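Local coordinates for protein NADH oxidase (Thermus thermophilus, PDB 6RVB) that reduces coenzyme A disulfide at the expense of NADH, using bound FAD, and belongs to the class-III pyridine nucleotide-disulfide oxidoreductases, at residues V49-L57 / M136-L146; S285-L296 / R319-A327. All coordinates share one frame; numbering follows the deposited sequence.

Contact 1: residues V49-L57 / M136-L146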
loop_
_atom_site.group_PDB
_atom_site.type_symbol
_atom_site.label_atom_id
_atom_site.label_comp_id
_atom_site.label_asym_id
_atom_site.label_seq_id
_atom_site.Cartn_x
_atom_site.Cartn_y
_atom_site.Cartn_z
ATOM N N VAL A 49 -3.957 23.639 -7.148
ATOM C CA VAL A 49 -4.022 24.721 -8.120
ATOM C C VAL A 49 -3.803 26.036 -7.368
ATOM O O VAL A 49 -2.935 26.761 -7.754
ATOM C CB VAL A 49 -5.359 24.674 -8.906
ATOM C CG1 VAL A 49 -5.603 25.900 -9.630
ATOM C CG2 VAL A 49 -5.298 23.606 -9.802
ATOM N N LEU A 50 -4.613 26.329 -6.344
ATOM C CA LEU A 50 -4.320 27.308 -5.314
ATOM C C LEU A 50 -2.808 27.450 -4.986
ATOM O O LEU A 50 -2.315 28.574 -4.925
ATOM C CB LEU A 50 -5.113 26.921 -4.068
ATOM C CG LEU A 50 -6.368 27.727 -3.996
ATOM C CD1 LEU A 50 -6.917 28.213 -5.407
ATOM C CD2 LEU A 50 -7.349 27.000 -3.140
ATOM N N SER A 51 -2.090 26.338 -4.810
ATOM C CA SER A 51 -0.766 26.413 -4.309
ATOM C C SER A 51 0.170 26.758 -5.432
ATOM O O SER A 51 1.365 26.983 -5.219
ATOM C CB SER A 51 -0.347 25.075 -3.778
ATOM O OG SER A 51 -0.032 24.223 -4.855
ATOM N N GLY A 52 -0.330 26.759 -6.663
ATOM C CA GLY A 52 0.549 26.974 -7.814
ATOM C C GLY A 52 1.176 25.729 -8.449
ATOM O O GLY A 52 1.626 25.805 -9.556
ATOM N N GLU A 53 1.190 24.574 -7.791
ATOM C CA GLU A 53 1.794 23.372 -8.362
ATOM C C GLU A 53 1.079 22.884 -9.640
ATOM O O GLU A 53 1.671 22.257 -10.497
ATOM C CB GLU A 53 1.891 22.221 -7.333
ATOM C CG GLU A 53 2.521 22.587 -6.029
ATOM C CD GLU A 53 2.289 21.551 -4.937
ATOM O OE1 GLU A 53 3.115 20.583 -4.897
ATOM O OE2 GLU A 53 1.297 21.708 -4.140
ATOM N N ILE A 54 -0.202 23.113 -9.752
ATOM C CA ILE A 54 -0.875 22.915 -11.014
ATOM C C ILE A 54 -1.205 24.298 -11.543
ATOM O O ILE A 54 -2.033 25.051 -10.974
ATOM C CB ILE A 54 -2.193 22.153 -10.822
ATOM C CG1 ILE A 54 -1.906 20.777 -10.302
ATOM C CG2 ILE A 54 -3.060 22.083 -12.099
ATOM C CD1 ILE A 54 -3.170 20.149 -9.896
ATOM N N PRO A 55 -0.591 24.630 -12.660
ATOM C CA PRO A 55 -0.698 25.836 -13.488
ATOM C C PRO A 55 -2.108 26.408 -13.687
ATOM O O PRO A 55 -2.416 27.491 -13.256
ATOM C CB PRO A 55 -0.191 25.362 -14.840
ATOM C CG PRO A 55 -0.415 23.933 -14.851
ATOM C CD PRO A 55 -0.075 23.501 -13.428
ATOM N N ARG A 56 -2.972 25.712 -14.370
ATOM C CA ARG A 56 -4.271 26.299 -14.622
ATOM C C ARG A 56 -5.434 25.421 -14.111
ATOM O O ARG A 56 -5.360 24.216 -14.120
ATOM C CB ARG A 56 -4.472 26.682 -16.102
ATOM C CG ARG A 56 -3.555 26.049 -17.109
ATOM C CD ARG A 56 -4.171 26.004 -18.492
ATOM N NE ARG A 56 -3.168 25.652 -19.510
ATOM C CZ ARG A 56 -2.920 24.418 -19.974
ATOM N NH1 ARG A 56 -3.602 23.362 -19.515
ATOM N NH2 ARG A 56 -1.976 24.238 -20.913
ATOM N N LEU A 57 -6.494 26.076 -13.660
ATOM C CA LEU A 57 -7.686 25.439 -13.155
ATOM C C LEU A 57 -8.361 24.482 -14.152
ATOM O O LEU A 57 -8.979 23.503 -13.773
ATOM C CB LEU A 57 -8.649 26.529 -12.764
ATOM C CG LEU A 57 -9.642 26.337 -11.661
ATOM C CD1 LEU A 57 -8.862 25.796 -10.520
ATOM C CD2 LEU A 57 -10.246 27.707 -11.336
ATOM N N MET A 136 -15.442 25.180 -8.624
ATOM C CA MET A 136 -14.405 25.800 -9.453
ATOM C C MET A 136 -14.498 27.283 -9.284
ATOM O O MET A 136 -13.533 27.972 -9.333
ATOM C CB MET A 136 -14.472 25.388 -10.891
ATOM C CG MET A 136 -14.319 23.924 -11.075
ATOM S SD MET A 136 -12.625 23.436 -11.451
ATOM C CE MET A 136 -12.409 24.496 -12.930
ATOM N N GLU A 137 -15.680 27.787 -9.023
ATOM C CA GLU A 137 -15.819 29.213 -8.911
ATOM C C GLU A 137 -15.106 29.681 -7.687
ATOM O O GLU A 137 -14.408 30.686 -7.737
ATOM C CB GLU A 137 -17.291 29.586 -8.873
ATOM C CG GLU A 137 -18.034 29.543 -10.270
ATOM C CD GLU A 137 -18.443 28.106 -10.797
ATOM O OE1 GLU A 137 -18.493 27.097 -10.016
ATOM O OE2 GLU A 137 -18.717 28.006 -12.031
ATOM N N ASP A 138 -15.283 28.965 -6.582
ATOM C CA ASP A 138 -14.504 29.254 -5.361
ATOM C C ASP A 138 -13.012 29.257 -5.698
ATOM O O ASP A 138 -12.257 30.103 -5.222
ATOM C CB ASP A 138 -14.738 28.229 -4.249
ATOM C CG ASP A 138 -16.121 28.252 -3.711
ATOM O OD1 ASP A 138 -16.747 29.334 -3.793
ATOM O OD2 ASP A 138 -16.584 27.201 -3.195
ATOM N N GLY A 139 -12.586 28.321 -6.536
ATOM C CA GLY A 139 -11.212 28.368 -6.966
ATOM C C GLY A 139 -10.764 29.663 -7.592
ATOM O O GLY A 139 -9.754 30.167 -7.220
ATOM N N GLU A 140 -11.503 30.134 -8.585
ATOM C CA GLU A 140 -11.246 31.373 -9.261
ATOM C C GLU A 140 -11.225 32.512 -8.224
ATOM O O GLU A 140 -10.289 33.270 -8.154
ATOM C CB GLU A 140 -12.329 31.632 -10.288
ATOM C CG GLU A 140 -12.215 30.871 -11.532
ATOM C CD GLU A 140 -13.503 30.914 -12.448
ATOM O OE1 GLU A 140 -13.451 30.577 -13.691
ATOM O OE2 GLU A 140 -14.567 31.254 -11.897
ATOM N N ARG A 141 -12.251 32.677 -7.421
ATOM C CA ARG A 141 -12.190 33.740 -6.422
ATOM C C ARG A 141 -10.863 33.726 -5.646
ATOM O O ARG A 141 -10.187 34.725 -5.549
ATOM C CB ARG A 141 -13.371 33.618 -5.428
ATOM C CG ARG A 141 -14.719 33.736 -6.056
ATOM C CD ARG A 141 -15.825 33.999 -5.075
ATOM N NE ARG A 141 -17.053 33.963 -5.868
ATOM C CZ ARG A 141 -17.725 32.840 -6.176
ATOM N NH1 ARG A 141 -17.308 31.653 -5.711
ATOM N NH2 ARG A 141 -18.837 32.894 -6.930
ATOM N N LEU A 142 -10.516 32.577 -5.090
ATOM C CA LEU A 142 -9.383 32.471 -4.240
ATOM C C LEU A 142 -8.115 32.771 -5.053
ATOM O O LEU A 142 -7.133 33.343 -4.550
ATOM C CB LEU A 142 -9.309 31.071 -3.579
ATOM C CG LEU A 142 -9.462 30.829 -2.068
ATOM C CD1 LEU A 142 -9.703 32.057 -1.379
ATOM C CD2 LEU A 142 -10.620 29.994 -1.750
ATOM N N LEU A 143 -8.104 32.368 -6.306
ATOM C CA LEU A 143 -6.900 32.467 -7.117
ATOM C C LEU A 143 -6.575 33.968 -7.446
ATOM O O LEU A 143 -5.391 34.392 -7.559
ATOM C CB LEU A 143 -7.116 31.629 -8.341
ATOM C CG LEU A 143 -6.164 30.612 -8.906
ATOM C CD1 LEU A 143 -5.345 29.798 -7.884
ATOM C CD2 LEU A 143 -7.068 29.699 -9.707
ATOM N N LYS A 144 -7.645 34.755 -7.552
ATOM C CA LYS A 144 -7.626 36.188 -7.695
ATOM C C LYS A 144 -7.064 36.931 -6.493
ATOM O O LYS A 144 -6.202 37.804 -6.661
ATOM C CB LYS A 144 -9.051 36.629 -7.890
ATOM C CG LYS A 144 -9.315 37.559 -9.021
ATOM C CD LYS A 144 -10.223 36.956 -10.113
ATOM C CE LYS A 144 -11.757 37.107 -9.814
ATOM N NZ LYS A 144 -12.620 36.190 -10.714
ATOM N N ALA A 145 -7.560 36.586 -5.295
ATOM C CA ALA A 145 -7.052 37.064 -3.980
ATOM C C ALA A 145 -5.620 36.748 -3.590
ATOM O O ALA A 145 -4.953 37.553 -2.978
ATOM C CB ALA A 145 -7.882 36.532 -2.925
ATOM N N LEU A 146 -5.194 35.547 -3.907
ATOM C CA LEU A 146 -4.006 34.998 -3.402
ATOM C C LEU A 146 -2.696 35.782 -3.677
ATOM O O LEU A 146 -1.870 36.011 -2.775
ATOM C CB LEU A 146 -3.949 33.539 -3.835
ATOM C CG LEU A 146 -3.824 32.370 -2.864
ATOM C CD1 LEU A 146 -4.150 32.746 -1.420
ATOM C CD2 LEU A 146 -4.734 31.282 -3.336
#
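Leu50 of helix 46-50 faces Leu143 of helix 136-145 with their CA atoms 6.0 Å apart, and farther on the loop brings Leu57 back to Met136 at 7.7 Å between CA atoms. No hydrogen bond joins the two segments; apolar side chains carry the contact. Leu143 sits in the middle with its two methyls divided: CD1 meets CD1 of Leu50, while CD2 reaches CG1 of Val49 and CD2 of Leu57, each at 4.1 Å. Leu146, one turn on, lays its CD2 across Leu50 at about a right angle, 4.0 Å from Leu50 CG. At the other end Leu57 and Met136 run past each other in opposite directions. The methionine chain bends at chi2 (-96°) and again at chi3 (-56°), which curls its methyl CE back to within 3.6 Å of Leu57 CG. Leu57 CD2 lies against the aliphatic part of Glu140, 3.7 Å from its CG, and over the backbone of Gly139. Gly52 N bonds to Val49 O just beyond the short helix, and Leu50 O takes a hydrogen bond from Arg171 NE. Helix 46-50 follows Cys44, the residue that binds coenzyme A covalently, whereas helix 136-145 forms part of the beta-alpha-beta crossover from strand 130-131 to strand 151-155. The packing thus joins the FAD-binding and NAD-binding domains of the two-dinucleotide-binding-domain flavoprotein fold.

Contact 2: residues S285-L296 / R319-A327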
loop_
_atom_site.group_PDB
_atom_site.type_symbol
_atom_site.label_atom_id
_atom_site.label_comp_id
_atom_site.label_asym_id
_atom_site.label_seq_id
_atom_site.Cartn_x
_atom_site.Cartn_y
_atom_site.Cartn_z
ATOM N N SER A 285 -24.620 6.094 2.374
ATOM C CA SER A 285 -24.049 4.810 1.972
ATOM C C SER A 285 -24.086 3.879 3.181
ATOM O O SER A 285 -24.127 4.334 4.341
ATOM C CB SER A 285 -22.615 4.942 1.450
ATOM O OG SER A 285 -22.430 5.941 0.457
ATOM N N PHE A 286 -24.089 2.575 2.921
ATOM C CA PHE A 286 -24.128 1.625 4.039
ATOM C C PHE A 286 -22.805 1.389 4.649
ATOM O O PHE A 286 -21.904 0.980 3.979
ATOM C CB PHE A 286 -24.659 0.317 3.571
ATOM C CG PHE A 286 -24.747 -0.743 4.625
ATOM C CD1 PHE A 286 -25.743 -0.730 5.583
ATOM C CD2 PHE A 286 -23.919 -1.835 4.584
ATOM C CE1 PHE A 286 -25.861 -1.749 6.518
ATOM C CE2 PHE A 286 -24.068 -2.845 5.497
ATOM C CZ PHE A 286 -25.047 -2.782 6.465
ATOM N N HIS A 287 -22.672 1.652 5.929
ATOM C CA HIS A 287 -21.370 1.431 6.542
ATOM C C HIS A 287 -21.214 0.042 7.000
ATOM O O HIS A 287 -21.967 -0.437 7.806
ATOM C CB HIS A 287 -21.186 2.318 7.725
ATOM C CG HIS A 287 -19.773 2.445 8.178
ATOM N ND1 HIS A 287 -19.094 3.644 8.155
ATOM C CD2 HIS A 287 -18.945 1.548 8.740
ATOM C CE1 HIS A 287 -17.885 3.465 8.646
ATOM N NE2 HIS A 287 -17.770 2.197 8.987
ATOM N N ARG A 288 -20.211 -0.616 6.510
ATOM C CA ARG A 288 -20.080 -2.043 6.835
ATOM C C ARG A 288 -19.611 -2.471 8.222
ATOM O O ARG A 288 -19.841 -3.627 8.552
ATOM C CB ARG A 288 -19.258 -2.773 5.765
ATOM C CG ARG A 288 -19.961 -2.772 4.461
ATOM C CD ARG A 288 -19.145 -3.249 3.305
ATOM N NE ARG A 288 -18.866 -4.682 3.332
ATOM C CZ ARG A 288 -19.622 -5.633 2.810
ATOM N NH1 ARG A 288 -20.757 -5.385 2.184
ATOM N NH2 ARG A 288 -19.230 -6.847 2.918
ATOM N N VAL A 289 -18.959 -1.568 8.982
ATOM C CA VAL A 289 -18.582 -1.798 10.355
ATOM C C VAL A 289 -19.760 -1.491 11.204
ATOM O O VAL A 289 -20.147 -2.342 11.983
ATOM C CB VAL A 289 -17.370 -0.982 10.750
ATOM C CG1 VAL A 289 -16.885 -1.392 12.094
ATOM C CG2 VAL A 289 -16.275 -1.123 9.696
ATOM N N LEU A 290 -20.367 -0.311 11.033
ATOM C CA LEU A 290 -21.458 0.116 11.892
ATOM C C LEU A 290 -22.751 -0.604 11.575
ATOM O O LEU A 290 -23.643 -0.654 12.397
ATOM C CB LEU A 290 -21.659 1.594 11.778
ATOM C CG LEU A 290 -20.554 2.495 12.274
ATOM C CD1 LEU A 290 -20.757 3.910 11.728
ATOM C CD2 LEU A 290 -20.618 2.411 13.724
ATOM N N LYS A 291 -22.829 -1.199 10.401
ATOM C CA LYS A 291 -24.033 -1.848 9.870
ATOM C C LYS A 291 -25.277 -1.027 9.895
ATOM O O LYS A 291 -26.295 -1.494 10.309
ATOM C CB LYS A 291 -24.313 -3.198 10.515
ATOM C CG LYS A 291 -23.069 -4.076 10.724
ATOM C CD LYS A 291 -22.864 -5.250 9.801
ATOM C CE LYS A 291 -21.819 -6.228 10.361
ATOM N NZ LYS A 291 -22.108 -6.606 11.841
ATOM N N ARG A 292 -25.190 0.197 9.417
ATOM C CA ARG A 292 -26.301 1.075 9.210
ATOM C C ARG A 292 -25.895 2.081 8.132
ATOM O O ARG A 292 -24.801 2.084 7.638
ATOM C CB ARG A 292 -26.618 1.774 10.496
ATOM C CG ARG A 292 -25.554 2.556 11.012
ATOM C CD ARG A 292 -25.918 3.126 12.263
ATOM N NE ARG A 292 -25.060 4.230 12.651
ATOM C CZ ARG A 292 -24.315 4.186 13.740
ATOM N NH1 ARG A 292 -24.301 3.116 14.501
ATOM N NH2 ARG A 292 -23.585 5.222 14.060
ATOM N N PRO A 293 -26.804 2.915 7.708
ATOM C CA PRO A 293 -26.480 3.990 6.780
ATOM C C PRO A 293 -25.641 5.062 7.440
ATOM O O PRO A 293 -25.722 5.281 8.647
ATOM C CB PRO A 293 -27.851 4.561 6.469
ATOM C CG PRO A 293 -28.740 3.517 6.726
ATOM C CD PRO A 293 -28.246 2.786 7.863
ATOM N N TYR A 294 -24.902 5.753 6.598
ATOM C CA TYR A 294 -23.796 6.577 7.009
ATOM C C TYR A 294 -23.504 7.618 5.890
ATOM O O TYR A 294 -23.882 7.401 4.782
ATOM C CB TYR A 294 -22.634 5.640 7.253
ATOM C CG TYR A 294 -21.474 6.301 7.839
ATOM C CD1 TYR A 294 -21.402 6.603 9.196
ATOM C CD2 TYR A 294 -20.465 6.683 7.037
ATOM C CE1 TYR A 294 -20.322 7.309 9.715
ATOM C CE2 TYR A 294 -19.383 7.338 7.534
ATOM C CZ TYR A 294 -19.288 7.672 8.869
ATOM O OH TYR A 294 -18.114 8.328 9.223
ATOM N N TRP A 295 -22.894 8.757 6.155
ATOM C CA TRP A 295 -22.705 9.689 5.089
ATOM C C TRP A 295 -21.263 9.813 4.866
ATOM O O TRP A 295 -20.590 10.264 5.710
ATOM C CB TRP A 295 -23.311 11.070 5.416
ATOM C CG TRP A 295 -23.220 12.087 4.300
ATOM C CD1 TRP A 295 -23.474 11.859 3.012
ATOM C CD2 TRP A 295 -22.882 13.490 4.388
ATOM N NE1 TRP A 295 -23.274 12.968 2.268
ATOM C CE2 TRP A 295 -22.927 14.002 3.090
ATOM C CE3 TRP A 295 -22.528 14.355 5.424
ATOM C CZ2 TRP A 295 -22.641 15.284 2.810
ATOM C CZ3 TRP A 295 -22.238 15.601 5.105
ATOM C CH2 TRP A 295 -22.262 16.050 3.826
ATOM N N LEU A 296 -20.758 9.405 3.731
ATOM C CA LEU A 296 -19.342 9.451 3.492
ATOM C C LEU A 296 -19.040 10.190 2.132
ATOM O O LEU A 296 -18.750 9.582 1.124
ATOM C CB LEU A 296 -18.798 8.019 3.572
ATOM C CG LEU A 296 -17.365 7.777 3.192
ATOM C CD1 LEU A 296 -16.620 8.264 4.367
ATOM C CD2 LEU A 296 -17.177 6.376 3.069
ATOM N N ARG A 319 -24.644 -3.663 -8.178
ATOM C CA ARG A 319 -25.096 -3.326 -6.823
ATOM C C ARG A 319 -23.968 -2.553 -6.143
ATOM O O ARG A 319 -22.841 -2.759 -6.487
ATOM C CB ARG A 319 -25.464 -4.541 -6.036
ATOM C CG ARG A 319 -26.664 -5.224 -6.486
ATOM C CD ARG A 319 -27.323 -6.163 -5.438
ATOM N NE ARG A 319 -28.726 -6.169 -5.738
ATOM C CZ ARG A 319 -29.699 -5.850 -4.912
ATOM N NH1 ARG A 319 -29.416 -5.556 -3.684
ATOM N NH2 ARG A 319 -30.966 -5.822 -5.321
ATOM N N PHE A 320 -24.277 -1.581 -5.291
ATOM C CA PHE A 320 -23.291 -0.899 -4.465
ATOM C C PHE A 320 -23.366 -1.445 -3.033
ATOM O O PHE A 320 -24.399 -1.319 -2.366
ATOM C CB PHE A 320 -23.481 0.602 -4.476
ATOM C CG PHE A 320 -22.524 1.321 -3.581
ATOM C CD1 PHE A 320 -21.170 1.371 -3.882
ATOM C CD2 PHE A 320 -22.959 1.963 -2.414
ATOM C CE1 PHE A 320 -20.274 2.027 -3.058
ATOM C CE2 PHE A 320 -22.047 2.650 -1.586
ATOM C CZ PHE A 320 -20.729 2.674 -1.905
ATOM N N LEU A 321 -22.271 -2.058 -2.572
ATOM C CA LEU A 321 -22.303 -2.834 -1.367
ATOM C C LEU A 321 -21.808 -2.232 -0.110
ATOM O O LEU A 321 -21.803 -2.899 0.891
ATOM C CB LEU A 321 -21.562 -4.108 -1.605
ATOM C CG LEU A 321 -22.161 -5.033 -2.660
ATOM C CD1 LEU A 321 -21.384 -6.297 -2.687
ATOM C CD2 LEU A 321 -23.535 -5.451 -2.320
ATOM N N GLY A 322 -21.388 -0.994 -0.148
ATOM C CA GLY A 322 -21.073 -0.308 1.073
ATOM C C GLY A 322 -19.732 0.368 1.148
ATOM O O GLY A 322 -18.931 0.289 0.210
ATOM N N VAL A 323 -19.483 1.040 2.269
ATOM C CA VAL A 323 -18.178 1.577 2.542
ATOM C C VAL A 323 -17.754 1.198 3.965
ATOM O O VAL A 323 -18.499 0.673 4.799
ATOM C CB VAL A 323 -18.187 3.071 2.375
ATOM C CG1 VAL A 323 -18.682 3.389 1.031
ATOM C CG2 VAL A 323 -19.088 3.727 3.466
ATOM N N VAL A 324 -16.517 1.493 4.229
ATOM C CA VAL A 324 -15.997 1.218 5.506
ATOM C C VAL A 324 -15.368 2.529 6.137
ATOM O O VAL A 324 -15.015 2.595 7.328
ATOM C CB VAL A 324 -15.099 0.053 5.282
ATOM C CG1 VAL A 324 -13.733 0.345 5.642
ATOM C CG2 VAL A 324 -15.614 -1.058 5.974
ATOM N N GLY A 325 -15.257 3.587 5.324
ATOM C CA GLY A 325 -14.715 4.857 5.766
ATOM C C GLY A 325 -13.275 5.177 5.419
ATOM O O GLY A 325 -12.698 6.016 6.064
ATOM N N THR A 326 -12.695 4.528 4.425
ATOM C CA THR A 326 -11.284 4.786 4.098
ATOM C C THR A 326 -11.059 6.178 3.546
ATOM O O THR A 326 -11.807 6.573 2.671
ATOM C CB THR A 326 -10.760 3.764 3.096
ATOM O OG1 THR A 326 -11.147 2.443 3.518
ATOM C CG2 THR A 326 -9.330 3.865 2.912
ATOM N N ALA A 327 -10.100 6.918 4.106
ATOM C CA ALA A 327 -9.752 8.254 3.624
ATOM C C ALA A 327 -8.286 8.539 3.703
ATOM O O ALA A 327 -7.663 8.173 4.654
ATOM C CB ALA A 327 -10.487 9.289 4.349
#
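Val323 is held through both of its backbone polar groups by the backbone of residues 286-288. Its N donates to Phe286 O at 3.0 Å, and its O receives Arg288 N at 2.7 Å in a nearly straight bond (174° at the hydrogen). These two bonds flank a single parallel bridge between His287 and Val323. Arg288 adds a side-chain bond: the chain bends at chi3 (70°), and NH1 reaches Leu321 O at 3.0 Å, the carbonyl meeting the edge of the guanidinium slightly out of its plane. Gly322, between Leu321 and Val323, runs with its CA against Phe286 O. The His287 ring lies with one face over Val323 O and Val324 CA, and Leu290 CD1 covers the opposite face. Beside the bonds, Leu296 CD2 packs on Val323 CG2, and CG2 of Val289 meets CG2 of Val324 at 3.8 Å. Ser285 CB lies 3.8 Å from Phe320 CE2, at the ring edge, while Ser285 OG bonds to His305, whose ring also meets Phe320 edge-to-face. Asp421 of the second subunit accepts hydrogen bonds from Val324 N and Gly325 N, so the linker is gripped from across the dimer as well. Arg288 NH2 is bound to His409 O. With an alanine at Arg288, Leu321 O and His409 O would probably both lose a donor, and the backbone around Leu321 would be freer to shift. The guanidinium thus links two backbone carbonyls, Leu321 O and His409 O, adding to a bridge that is itself made of main-chain bonds.

Contact 1 and contact 2 lie on opposite sides of the chain's centre, their own centres 33 Å apart and their nearest atoms about 14 Å apart, so they do not touch. Both lie near the flavin without these side chains touching it: the Leu50 side chain is about 7 Å from bound FAD and that of Leu296 about 8 Å from it and about 7 Å from bound NAD. Along the chain they come in series, contact 1 between the two dinucleotide-binding domains, contact 2 where the chain passes toward the dimerisation domain. One is packed mainly by apolar side chains, with no hydrogen bond across it, whereas the other combines backbone and arginine hydrogen bonds with apolar packing.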